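Local coordinates for elicitor protein Hrip2 (PDB 5FID) that probably acts as a secreted elicitor of the rice blast fungus Magnaporthe oryzae, recognised by plants as a trigger of defence, at residues A[5-10]-A[37-42]; A[17-22]-A[29-34]; A[48-53]-A[62-67]. The protein carries 1 engineered substitution. All blocks are in the same frame, centred on the assembly; numbering follows the deposited sequence.

Interaction 1: residues A[5-10]-A[37-42]; sequences QAIVHN and GQTFSE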
loop_
_atom_site.group_PDB
_atom_site.type_symbol
_atom_site.label_atom_id
_atom_site.label_comp_id
_atom_site.label_asym_id
_atom_site.label_seq_id
_atom_site.Cartn_x
_atom_site.Cartn_y
_atom_site.Cartn_z
ATOM N N GLN A 5 -1.304 17.675 0.924
ATOM C CA GLN A 5 -1.110 17.947 2.340
ATOM C C GLN A 5 -1.185 16.686 3.184
ATOM O O GLN A 5 -1.935 15.760 2.867
ATOM C CB GLN A 5 -2.165 18.941 2.819
ATOM C CG GLN A 5 -2.264 20.184 1.939
ATOM C CD GLN A 5 -1.257 21.239 2.308
ATOM O OE1 GLN A 5 -1.248 21.727 3.443
ATOM N NE2 GLN A 5 -0.398 21.614 1.350
ATOM N N ALA A 6 -0.397 16.653 4.251
ATOM C CA ALA A 6 -0.589 15.663 5.302
ATOM C C ALA A 6 -1.288 16.418 6.418
ATOM O O ALA A 6 -0.816 17.471 6.850
ATOM C CB ALA A 6 0.745 15.094 5.783
ATOM N N ILE A 7 -2.406 15.877 6.889
ATOM C CA ILE A 7 -3.283 16.609 7.795
ATOM C C ILE A 7 -3.636 15.752 9.000
ATOM O O ILE A 7 -3.928 14.572 8.861
ATOM C CB ILE A 7 -4.593 16.977 7.071
ATOM C CG1 ILE A 7 -4.307 17.836 5.841
ATOM C CG2 ILE A 7 -5.563 17.692 7.996
ATOM C CD1 ILE A 7 -5.475 17.882 4.890
ATOM N N VAL A 8 -3.603 16.344 10.189
ATOM C CA VAL A 8 -4.067 15.652 11.384
ATOM C C VAL A 8 -5.114 16.490 12.106
ATOM O O VAL A 8 -4.806 17.552 12.644
ATOM C CB VAL A 8 -2.913 15.335 12.356
ATOM C CG1 VAL A 8 -3.446 14.588 13.578
ATOM C CG2 VAL A 8 -1.856 14.489 11.667
ATOM N N HIS A 9 -6.357 16.014 12.110
ATOM C CA HIS A 9 -7.429 16.707 12.833
ATOM C C HIS A 9 -7.531 16.144 14.239
ATOM O O HIS A 9 -7.810 14.958 14.409
ATOM C CB HIS A 9 -8.791 16.494 12.173
ATOM C CG HIS A 9 -8.864 16.932 10.742
ATOM N ND1 HIS A 9 -8.742 18.245 10.359
ATOM C CD2 HIS A 9 -9.098 16.217 9.613
ATOM C CE1 HIS A 9 -8.877 18.326 9.038
ATOM N NE2 HIS A 9 -9.096 17.116 8.567
ATOM N N ASN A 10 -7.327 16.985 15.247
ATOM C CA ASN A 10 -7.504 16.537 16.629
ATOM C C ASN A 10 -8.944 16.715 17.121
ATOM O O ASN A 10 -9.319 17.796 17.564
ATOM C CB ASN A 10 -6.539 17.266 17.572
ATOM C CG ASN A 10 -6.720 16.836 19.012
ATOM O OD1 ASN A 10 -7.211 15.736 19.279
ATOM N ND2 ASN A 10 -6.329 17.693 19.946
ATOM N N GLY A 37 -9.700 20.019 19.066
ATOM C CA GLY A 37 -10.427 20.638 17.967
ATOM C C GLY A 37 -9.545 21.205 16.866
ATOM O O GLY A 37 -10.020 21.450 15.757
ATOM N N GLN A 38 -8.266 21.425 17.162
ATOM C CA GLN A 38 -7.364 22.023 16.177
ATOM C C GLN A 38 -6.832 21.020 15.162
ATOM O O GLN A 38 -6.903 19.802 15.365
ATOM C CB GLN A 38 -6.194 22.737 16.857
ATOM C CG GLN A 38 -6.553 24.059 17.529
ATOM C CD GLN A 38 -5.316 24.822 17.961
ATOM O OE1 GLN A 38 -4.461 24.287 18.672
ATOM N NE2 GLN A 38 -5.201 26.072 17.520
ATOM N N THR A 39 -6.296 21.548 14.065
ATOM C CA THR A 39 -5.781 20.722 12.976
ATOM C C THR A 39 -4.321 21.076 12.659
ATOM O O THR A 39 -3.937 22.255 12.605
ATOM C CB THR A 39 -6.657 20.875 11.707
ATOM O OG1 THR A 39 -7.967 20.349 11.966
ATOM C CG2 THR A 39 -6.052 20.124 10.525
ATOM N N PHE A 40 -3.505 20.041 12.481
ATOM C CA PHE A 40 -2.152 20.194 11.970
ATOM C C PHE A 40 -2.168 19.971 10.462
ATOM O O PHE A 40 -2.892 19.113 9.961
ATOM C CB PHE A 40 -1.240 19.149 12.623
ATOM C CG PHE A 40 0.062 18.919 11.886
ATOM C CD1 PHE A 40 1.188 19.666 12.192
ATOM C CD2 PHE A 40 0.161 17.940 10.908
ATOM C CE1 PHE A 40 2.395 19.446 11.521
ATOM C CE2 PHE A 40 1.356 17.721 10.237
ATOM C CZ PHE A 40 2.470 18.476 10.549
ATOM N N SER A 41 -1.356 20.715 9.723
ATOM C CA SER A 41 -1.152 20.371 8.320
ATOM C C SER A 41 0.226 20.775 7.837
ATOM O O SER A 41 0.811 21.730 8.341
ATOM C CB SER A 41 -2.230 20.998 7.436
ATOM O OG SER A 41 -2.141 22.405 7.469
ATOM N N GLU A 42 0.744 20.039 6.860
ATOM C CA GLU A 42 1.987 20.433 6.200
ATOM C C GLU A 42 1.903 20.070 4.730
ATOM O O GLU A 42 1.190 19.145 4.357
ATOM C CB GLU A 42 3.195 19.732 6.837
ATOM C CG GLU A 42 3.261 18.222 6.588
ATOM C CD GLU A 42 4.569 17.627 7.096
ATOM O OE1 GLU A 42 5.301 18.348 7.822
ATOM O OE2 GLU A 42 4.884 16.454 6.772
#

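Interaction 2: residues A[17-22]-A[29-34]; sequences YVQSFP and GPLTTL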
loop_
_atom_site.group_PDB
_atom_site.type_symbol
_atom_site.label_atom_id
_atom_site.label_comp_id
_atom_site.label_asym_id
_atom_site.label_seq_id
_atom_site.Cartn_x
_atom_site.Cartn_y
_atom_site.Cartn_z
ATOM N N TYR A 17 0.099 16.584 20.521
ATOM C CA TYR A 17 1.301 17.183 19.952
ATOM C C TYR A 17 1.672 16.436 18.688
ATOM O O TYR A 17 1.633 15.205 18.655
ATOM C CB TYR A 17 2.444 17.154 20.972
ATOM C CG TYR A 17 2.073 17.898 22.229
ATOM C CD1 TYR A 17 2.390 19.235 22.388
ATOM C CD2 TYR A 17 1.353 17.274 23.236
ATOM C CE1 TYR A 17 2.018 19.930 23.546
ATOM C CE2 TYR A 17 0.987 17.956 24.388
ATOM C CZ TYR A 17 1.319 19.275 24.535
ATOM O OH TYR A 17 0.936 19.941 25.689
ATOM N N VAL A 18 2.000 17.185 17.640
ATOM C CA VAL A 18 2.272 16.599 16.336
ATOM C C VAL A 18 3.577 17.165 15.800
ATOM O O VAL A 18 3.838 18.357 15.945
ATOM C CB VAL A 18 1.129 16.934 15.346
ATOM C CG1 VAL A 18 1.409 16.334 13.969
ATOM C CG2 VAL A 18 -0.199 16.414 15.870
ATOM N N GLN A 19 4.413 16.313 15.208
ATOM C CA GLN A 19 5.638 16.788 14.565
ATOM C C GLN A 19 6.074 15.853 13.435
ATOM O O GLN A 19 5.972 14.617 13.547
ATOM C CB GLN A 19 6.774 16.971 15.582
ATOM C CG GLN A 19 7.968 17.748 15.044
ATOM C CD GLN A 19 9.018 18.026 16.106
ATOM O OE1 GLN A 19 9.047 17.373 17.151
ATOM N NE2 GLN A 19 9.884 19.016 15.847
ATOM N N SER A 20 6.555 16.448 12.346
ATOM C CA SER A 20 6.940 15.696 11.152
ATOM C C SER A 20 8.449 15.532 11.049
ATOM O O SER A 20 9.211 16.482 11.271
ATOM C CB SER A 20 6.410 16.386 9.890
ATOM O OG SER A 20 6.595 15.561 8.743
ATOM N N PHE A 21 8.868 14.316 10.710
ATOM C CA PHE A 21 10.276 13.954 10.656
ATOM C C PHE A 21 10.601 13.429 9.269
ATOM O O PHE A 21 10.421 12.236 9.001
ATOM C CB PHE A 21 10.555 12.870 11.702
ATOM C CG PHE A 21 10.338 13.333 13.106
ATOM C CD1 PHE A 21 9.059 13.438 13.626
ATOM C CD2 PHE A 21 11.412 13.693 13.900
ATOM C CE1 PHE A 21 8.850 13.897 14.908
ATOM C CE2 PHE A 21 11.208 14.138 15.188
ATOM C CZ PHE A 21 9.929 14.239 15.695
ATOM N N PRO A 22 11.081 14.321 8.382
ATOM C CA PRO A 22 11.334 14.007 6.973
ATOM C C PRO A 22 12.247 12.796 6.789
ATOM O O PRO A 22 13.245 12.667 7.509
ATOM C CB PRO A 22 12.028 15.267 6.456
ATOM C CG PRO A 22 11.520 16.364 7.338
ATOM C CD PRO A 22 11.377 15.731 8.699
ATOM N N GLY A 29 9.704 19.294 11.322
ATOM C CA GLY A 29 8.725 20.357 11.204
ATOM C C GLY A 29 8.536 20.970 12.570
ATOM O O GLY A 29 9.083 20.471 13.557
ATOM N N PRO A 30 7.762 22.057 12.646
ATOM C CA PRO A 30 7.486 22.661 13.948
ATOM C C PRO A 30 6.840 21.660 14.910
ATOM O O PRO A 30 5.962 20.892 14.504
ATOM C CB PRO A 30 6.492 23.788 13.614
ATOM C CG PRO A 30 5.934 23.449 12.278
ATOM C CD PRO A 30 7.040 22.729 11.551
ATOM N N LEU A 31 7.289 21.658 16.162
ATOM C CA LEU A 31 6.610 20.902 17.205
ATOM C C LEU A 31 5.267 21.590 17.404
ATOM O O LEU A 31 5.209 22.727 17.873
ATOM C CB LEU A 31 7.424 20.923 18.502
ATOM C CG LEU A 31 6.865 20.158 19.705
ATOM C CD1 LEU A 31 6.353 18.776 19.295
ATOM C CD2 LEU A 31 7.925 20.020 20.791
ATOM N N THR A 32 4.190 20.909 17.030
ATOM C CA THR A 32 2.882 21.556 16.933
ATOM C C THR A 32 1.941 21.148 18.058
ATOM O O THR A 32 1.659 19.969 18.257
ATOM C CB THR A 32 2.214 21.275 15.569
ATOM O OG1 THR A 32 3.104 21.678 14.516
ATOM C CG2 THR A 32 0.907 22.058 15.445
ATOM N N THR A 33 1.444 22.133 18.789
ATOM C CA THR A 33 0.476 21.857 19.837
ATOM C C THR A 33 -0.927 22.030 19.279
ATOM O O THR A 33 -1.279 23.109 18.781
ATOM C CB THR A 33 0.623 22.817 21.023
ATOM O OG1 THR A 33 1.965 22.767 21.535
ATOM C CG2 THR A 33 -0.355 22.418 22.116
ATOM N N LEU A 34 -1.736 20.975 19.370
ATOM C CA LEU A 34 -3.119 21.040 18.919
ATOM C C LEU A 34 -4.055 20.967 20.115
ATOM O O LEU A 34 -4.190 19.906 20.746
ATOM C CB LEU A 34 -3.447 19.878 17.966
ATOM C CG LEU A 34 -2.703 19.739 16.641
ATOM C CD1 LEU A 34 -3.263 18.546 15.855
ATOM C CD2 LEU A 34 -2.853 21.020 15.844
HETATM O O HOH W 1 5.822 19.238 12.360
#

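Interaction 3: residues A[48-53]-A[62-67]; sequences GSTVKV and PMFIGY. Engineered in segment 62-67: Met63 (natural residue Leu).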
loop_
_atom_site.group_PDB
_atom_site.type_symbol
_atom_site.label_atom_id
_atom_site.label_comp_id
_atom_site.label_asym_id
_atom_site.label_seq_id
_atom_site.Cartn_x
_atom_site.Cartn_y
_atom_site.Cartn_z
ATOM N N GLY A 48 9.000 12.303 1.584
ATOM C CA GLY A 48 8.107 11.592 2.482
ATOM C C GLY A 48 8.458 11.925 3.923
ATOM O O GLY A 48 9.472 12.577 4.190
ATOM N N SER A 49 7.640 11.472 4.865
ATOM C CA SER A 49 7.874 11.832 6.259
ATOM C C SER A 49 7.180 10.891 7.224
ATOM O O SER A 49 6.250 10.174 6.853
ATOM C CB SER A 49 7.391 13.259 6.513
ATOM O OG SER A 49 8.000 13.800 7.677
ATOM N N THR A 50 7.654 10.911 8.465
ATOM C CA THR A 50 6.966 10.287 9.579
ATOM C C THR A 50 6.363 11.375 10.460
ATOM O O THR A 50 7.079 12.237 10.982
ATOM C CB THR A 50 7.940 9.446 10.422
ATOM O OG1 THR A 50 8.418 8.353 9.628
ATOM C CG2 THR A 50 7.245 8.901 11.660
ATOM N N VAL A 51 5.046 11.350 10.626
ATOM C CA VAL A 51 4.392 12.343 11.477
ATOM C C VAL A 51 4.045 11.700 12.817
ATOM O O VAL A 51 3.153 10.850 12.884
ATOM C CB VAL A 51 3.118 12.899 10.812
ATOM C CG1 VAL A 51 2.484 13.961 11.687
ATOM C CG2 VAL A 51 3.450 13.506 9.457
ATOM N N LYS A 52 4.755 12.086 13.880
ATOM C CA LYS A 52 4.461 11.559 15.218
ATOM C C LYS A 52 3.291 12.305 15.833
ATOM O O LYS A 52 3.149 13.507 15.624
ATOM C CB LYS A 52 5.673 11.694 16.142
ATOM C CG LYS A 52 6.919 10.968 15.685
ATOM C CD LYS A 52 8.032 11.149 16.714
ATOM C CE LYS A 52 9.317 10.423 16.292
ATOM N NZ LYS A 52 10.398 10.661 17.309
ATOM N N VAL A 53 2.456 11.582 16.586
ATOM C CA VAL A 53 1.264 12.137 17.220
ATOM C C VAL A 53 1.189 11.575 18.630
ATOM O O VAL A 53 1.138 10.365 18.822
ATOM C CB VAL A 53 -0.020 11.734 16.461
ATOM C CG1 VAL A 53 -1.233 12.401 17.081
ATOM C CG2 VAL A 53 0.092 12.111 14.982
ATOM N N PRO A 62 4.563 7.554 20.665
ATOM C CA PRO A 62 3.581 8.183 19.784
ATOM C C PRO A 62 2.987 7.215 18.766
ATOM O O PRO A 62 3.586 6.197 18.394
ATOM C CB PRO A 62 4.424 9.196 19.023
ATOM C CG PRO A 62 5.741 8.466 18.848
ATOM C CD PRO A 62 5.926 7.639 20.107
HETATM N N MSE A 63 1.807 7.571 18.286
HETATM C CA MSE A 63 1.275 6.960 17.093
HETATM C C MSE A 63 2.023 7.647 15.963
HETATM O O MSE A 63 2.632 8.681 16.182
HETATM C CB MSE A 63 -0.217 7.256 17.001
HETATM C CG MSE A 63 -0.945 6.407 15.997
HETATM SE SE MSE A 63 -2.696 7.197 15.688
HETATM C CE MSE A 63 -2.212 8.836 14.753
ATOM N N PHE A 64 2.043 7.058 14.772
ATOM C CA PHE A 64 2.567 7.797 13.622
ATOM C C PHE A 64 1.791 7.629 12.330
ATOM O O PHE A 64 1.094 6.632 12.117
ATOM C CB PHE A 64 4.102 7.647 13.439
ATOM C CG PHE A 64 4.554 6.412 12.697
ATOM C CD1 PHE A 64 4.455 6.331 11.312
ATOM C CD2 PHE A 64 5.175 5.373 13.378
ATOM C CE1 PHE A 64 4.910 5.204 10.616
ATOM C CE2 PHE A 64 5.637 4.237 12.691
ATOM C CZ PHE A 64 5.504 4.156 11.314
ATOM N N ILE A 65 1.900 8.647 11.484
ATOM C CA ILE A 65 1.330 8.606 10.150
ATOM C C ILE A 65 2.502 8.733 9.208
ATOM O O ILE A 65 3.235 9.722 9.248
ATOM C CB ILE A 65 0.375 9.789 9.918
ATOM C CG1 ILE A 65 -0.821 9.683 10.878
ATOM C CG2 ILE A 65 -0.092 9.817 8.460
ATOM C CD1 ILE A 65 -1.263 10.997 11.434
ATOM N N GLY A 66 2.709 7.727 8.368
ATOM C CA GLY A 66 3.818 7.786 7.436
ATOM C C GLY A 66 3.286 8.019 6.041
ATOM O O GLY A 66 2.260 7.458 5.675
ATOM N N TYR A 67 3.969 8.845 5.260
ATOM C CA TYR A 67 3.591 9.005 3.864
ATOM C C TYR A 67 4.818 9.139 2.975
ATOM O O TYR A 67 5.871 9.572 3.424
ATOM C CB TYR A 67 2.664 10.211 3.682
ATOM C CG TYR A 67 3.323 11.556 3.893
ATOM C CD1 TYR A 67 3.289 12.181 5.133
ATOM C CD2 TYR A 67 3.959 12.212 2.848
ATOM C CE1 TYR A 67 3.879 13.430 5.330
ATOM C CE2 TYR A 67 4.557 13.442 3.034
ATOM C CZ TYR A 67 4.512 14.051 4.271
ATOM O OH TYR A 67 5.108 15.285 4.444
#

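Interaction 1: residues A[5-10]-A[37-42]
His9 ND1 and Thr39 OG1 meet at 2.8 Å in a nearly straight hydrogen bond, the hydroxyl lying in the imidazole plane at the ring's edge; either atom could be the donor. Thr39 OG1 lies beside the backbone N, anti to the carbonyl carbon (chi1 -65°), which leaves CG2 anti to the N; this methyl touches Ile7 CG2 at 3.5 Å. Ile7 CG2 also sits over the rim of one face of the His9 ring. Through the sheet, Val8 CG2 rests 4.1 Å from Phe40 CD2. Reciprocal backbone bonds tie Ala6 to Glu42 and Val8 to Phe40 in antiparallel register. Ahead of strand 39-43, Gly37 N reaches Asn10 O at 2.7 Å, a more bent bond (136°).

One shell out, His9 NE2 bonds Glu132, so both ring nitrogens are engaged and the ring's rotation is fixed. Glu42 OE2 is hydrogen-bonded to Tyr67 OH and Ser20 OG, and OE1 forms a salt bridge with Arg45.

This is an antiparallel edge pair in a beta-sandwich arrangement: strand 39-43 is outermost in its sheet, with 5-10 between it and the parallel strand 131-135, while Ala6, Val8 and Phe40 pack against strands 63-69 and 16-22 of the second sheet.

Interaction 2: residues A[17-22]-A[29-34]
Across the beta hairpin of strands 16-22 and 32-34, the phenol ring of Tyr17 lies alongside Thr33, the two side chains pointing the same way. Its CE1 corner comes 3.5 Å from Thr33 OG1, an oblique approach, with Thr33 CG2 close to the same carbon. The other flat group across the contact is the Gln19 amide. Its NE2 gives a fairly straight hydrogen bond to Gly29 O (2.8 Å, 160° at the hydrogen), and that acceptor lies close to the amide plane. Gln19 CG is anti to the backbone N (chi1 -167°) and the chain is extended beyond it, carrying the amide across to the backbone of Gly29. Leu31 crosses this chain at about a right angle, its CD1 resting 3.7 Å from Gln19 OE1.

The second strand of the hairpin forms an edge of the six-stranded antiparallel sheet. Regular pairing is short. Val18 and Thr32 exchange both backbone bonds, with Val18 N to Thr32 O at 2.9 Å. Residues 29-31, ahead of strand 32-34, are not strand, and the Gln19 amide bond and Gly29 N to Ser20 O (2.9 Å) hold them to their partner.

On the inward face Val18 CG2 meets Leu34 CD1 at 3.7 Å, and both side chains also touch Phe40 of the other sheet. Ser20 OG bonds Ser49 OG, while strand 49-54 pairs along the other side of strand 16-22.

Between the two chains, a water takes the N-H of Ser20 and donates to Pro30 O at 2.7 Å. The same carbonyl oxygen accepts Thr32 OG1 at 3.0 Å, the hydroxyl standing well above the carbonyl plane, 59° out of it.

Interaction 3: residues A[48-53]-A[62-67]
In the beta hairpin of strands 49-54 and 63-69, Tyr67 carries CG between its backbone N and carbonyl carbon (chi1 69°); its ring lies against Ser49 across the strand pair, with Ser49 N 4.0 Å above the centre of one face. Ser49 CB sits beside the phenol end, 3.7 Å from Tyr67 OH. Phe64, on the opposite face of the sheet, has a similar first torsion (chi1 84°), and its ring receives Thr50 CG2 obliquely, 3.8 Å from CD1, while Gly66 N of its own strand lies at its edge, in the ring plane.

The hairpin lies in the middle of the six-stranded antiparallel sheet. Three hydrogen-bonded pairs hold it, Ser49 with Tyr67, Val51 with Ile65 and Val53 with Met63; in the central one Val51 N reaches Ile65 O at 2.8 Å.

On the inward face, which carries Val51, Val53, Met63 and Ile65, the contact is hydrocarbon, with Ser49 and Tyr67 at one end. Val53 CG2 touches Ile65 CD1 at 4.0 Å, and CE of Met63, an engineered residue present as selenomethionine, comes alongside Val53. Leu135 and Val131 of the other sheet pack over this surface. Beyond its bond to Glu42, Tyr67 OH meets Arg45 N, and Phe44 stacks on the ring. On the other face Trp84 meets Phe64, and Phe21 forms a cation-pi pair with Lys52.

Near the turn, Lys52 and Pro62 run side by side, their CB atoms 4.0 Å apart. The closing bond there, Met63 N to Val53 O, is 2.9 Å long and bent to 139° at the hydrogen.

All three contacts are antiparallel strand pairings, but they occupy different places. Interaction 3 is almost wholly buried near the middle of the six-stranded sheet; interaction 2 forms that sheet's edge and interaction 1 the edge of the facing five-stranded sheet, both only partly buried. Strands 16-22 and 49-54 are neighbours, so interactions 2 and 3 share one sheet. Interaction 1 packs onto both through apolar contacts such as Val8 with Ile65, and its Glu42 carboxylate reaches residues of both in a small hydrogen-bond network. A side-chain-to-side-chain bond crosses interaction 1 and a side-chain-to-backbone bond crosses interaction 2, besides backbone bonds in both; interaction 3 relies on backbone bonds and hydrocarbon.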